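Local coordinates for UDP-glucose 6-dehydrogenase (Pyrobaculum islandicum, PDB 3VTF), which probably oxidises UDP-glucose to UDP-glucuronate with two molecules of NAD(+), in the biosynthesis of nucleotide sugars, at residues 144-148 / 149-153. Sequence-based numbering, arbitrary orientation.
Sequences STVPP and GTTEG
The carbonyl oxygen of P147 takes two hydrogen bonds from T150. The hydroxyl OG1 of T150 gives the shorter one, 2.7 Å to P147 O. The backbone N of T150 gives the other, 3.0 Å to P147 O, with an N-H...O angle of 149°. Both donors are tilted about 20° from the carbonyl plane. The backbone bond closes a type II beta turn from P147 to T150. G149 fits the third position of that turn: with its positive phi, a side chain would clash with P148 O. The T150 hydroxyl lies beside its own backbone N (chi1 -62°), which lets both donors reach one oxygen. The same rotation puts the methyl CG2 against V146, 3.8 Å from V146 CG1. V146 CB and T150 CB approach to 3.6 Å, and V146 CG2 also touches T150 CB. T150 OG1 also lies 3.6 Å from P147 CD. A glycine in place of T150 would probably cost P147 O its hydroxyl bond and open a gap beside V146. Outside the turn, E225 of helix 221-251 accepts from G149 N through OE1 and pairs with T151 OG1 through OE2. L117 covers V146, P147 and T150, while F295 of helix 285-298 packs on both prolines and L252 of the second subunit on P148. The loop holding this turn, with the predicted NAD(+)-binding residue T145, joins strand 139-142 to helix 151-160 in the NAD-binding domain, where T151 packs on strand 169-172.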
ATOM      1  N   SER A 144     -22.841  -7.806  -5.194  1.00 21.28           N
ATOM      2  CA  SER A 144     -22.869  -7.000  -3.981  1.00 19.36           C
ATOM      3  C   SER A 144     -21.627  -7.236  -3.133  1.00 17.25           C
ATOM      4  O   SER A 144     -21.220  -8.358  -3.003  1.00 19.09           O
ATOM      5  CB  SER A 144     -24.180  -7.311  -3.155  1.00 20.38           C
ATOM      6  OG  SER A 144     -25.297  -7.046  -4.027  1.00 19.45           O
ATOM      7  N   THR A 145     -21.089  -6.170  -2.508  1.00 17.95           N
ATOM      8  CA  THR A 145     -20.054  -6.265  -1.544  1.00 17.97           C
ATOM      9  C   THR A 145     -20.598  -6.759  -0.229  1.00 20.93           C
ATOM     10  O   THR A 145     -21.388  -6.049   0.412  1.00 20.75           O
ATOM     11  CB  THR A 145     -19.353  -4.857  -1.375  1.00 19.39           C
ATOM     12  OG1 THR A 145     -18.807  -4.528  -2.684  1.00 18.79           O
ATOM     13  CG2 THR A 145     -18.171  -5.015  -0.365  1.00 16.03           C
ATOM     14  N   VAL A 146     -20.235  -7.993   0.131  1.00 18.03           N
ATOM     15  CA  VAL A 146     -20.831  -8.634   1.272  1.00 16.35           C
ATOM     16  C   VAL A 146     -19.700  -9.237   2.094  1.00 18.88           C
ATOM     17  O   VAL A 146     -18.651  -9.698   1.573  1.00 19.90           O
ATOM     18  CB  VAL A 146     -21.796  -9.778   0.879  1.00 16.83           C
ATOM     19  CG1 VAL A 146     -23.072  -9.291   0.230  1.00 16.27           C
ATOM     20  CG2 VAL A 146     -21.077 -10.817  -0.083  1.00 14.95           C
ATOM     21  N   PRO A 147     -19.876  -9.283   3.407  1.00 19.96           N
ATOM     22  CA  PRO A 147     -18.823  -9.873   4.231  1.00 18.30           C
ATOM     23  C   PRO A 147     -18.592 -11.360   3.881  1.00 18.59           C
ATOM     24  O   PRO A 147     -19.506 -12.044   3.435  1.00 17.82           O
ATOM     25  CB  PRO A 147     -19.364  -9.745   5.659  1.00 23.20           C
ATOM     26  CG  PRO A 147     -20.447  -8.633   5.614  1.00 21.67           C
ATOM     27  CD  PRO A 147     -20.981  -8.668   4.161  1.00 19.11           C
ATOM     28  N   PRO A 148     -17.380 -11.863   4.090  1.00 16.75           N
ATOM     29  CA  PRO A 148     -17.064 -13.241   3.745  1.00 18.33           C
ATOM     30  C   PRO A 148     -17.945 -14.190   4.485  1.00 20.85           C
ATOM     31  O   PRO A 148     -18.111 -14.022   5.696  1.00 18.56           O
ATOM     32  CB  PRO A 148     -15.597 -13.395   4.238  1.00 20.57           C
ATOM     33  CG  PRO A 148     -15.006 -11.947   4.032  1.00 21.04           C
ATOM     34  CD  PRO A 148     -16.169 -11.045   4.421  1.00 18.06           C
ATOM     35  N   GLY A 149     -18.488 -15.195   3.798  1.00 20.46           N
ATOM     36  CA  GLY A 149     -19.405 -16.133   4.445  1.00 20.88           C
ATOM     37  C   GLY A 149     -20.797 -15.841   3.998  1.00 21.43           C
ATOM     38  O   GLY A 149     -21.653 -16.732   4.134  1.00 19.79           O
ATOM     39  N   THR A 150     -21.074 -14.644   3.427  1.00 17.01           N
ATOM     40  CA  THR A 150     -22.491 -14.310   3.114  1.00 18.09           C
ATOM     41  C   THR A 150     -23.052 -15.175   1.973  1.00 17.20           C
ATOM     42  O   THR A 150     -24.255 -15.544   1.976  1.00 18.14           O
ATOM     43  CB  THR A 150     -22.598 -12.809   2.672  1.00 18.51           C
ATOM     44  OG1 THR A 150     -22.178 -12.010   3.771  1.00 19.61           O
ATOM     45  CG2 THR A 150     -23.999 -12.367   2.287  1.00 18.49           C
ATOM     46  N   THR A 151     -22.224 -15.478   0.975  1.00 18.09           N
ATOM     47  CA  THR A 151     -22.684 -16.197  -0.245  1.00 17.98           C
ATOM     48  C   THR A 151     -23.155 -17.633   0.096  1.00 22.65           C
ATOM     49  O   THR A 151     -24.294 -18.013  -0.259  1.00 20.58           O
ATOM     50  CB  THR A 151     -21.615 -16.232  -1.355  1.00 22.19           C
ATOM     51  OG1 THR A 151     -21.338 -14.860  -1.767  1.00 22.10           O
ATOM     52  CG2 THR A 151     -22.118 -17.017  -2.612  1.00 20.82           C
ATOM     53  N   GLU A 152     -22.339 -18.378   0.824  1.00 18.56           N
ATOM     54  CA  GLU A 152     -22.683 -19.768   1.113  1.00 22.33           C
ATOM     55  C   GLU A 152     -23.521 -19.820   2.363  1.00 23.90           C
ATOM     56  O   GLU A 152     -24.069 -20.873   2.670  1.00 21.19           O
ATOM     57  CB  GLU A 152     -21.396 -20.572   1.369  1.00 23.46           C
ATOM     58  CG  GLU A 152     -20.719 -20.779   0.022  1.00 27.73           C
ATOM     59  CD  GLU A 152     -19.425 -21.497   0.228  1.00 38.21           C
ATOM     60  OE1 GLU A 152     -18.623 -20.936   1.004  1.00 42.58           O
ATOM     61  OE2 GLU A 152     -19.255 -22.568  -0.376  1.00 48.02           O
ATOM     62  N   GLY A 153     -23.558 -18.717   3.131  1.00 22.44           N
ATOM     63  CA  GLY A 153     -24.403 -18.688   4.348  1.00 23.00           C
ATOM     64  C   GLY A 153     -25.758 -18.081   4.097  1.00 23.53           C
ATOM     65  O   GLY A 153     -26.620 -18.729   3.504  1.00 23.21           O
TER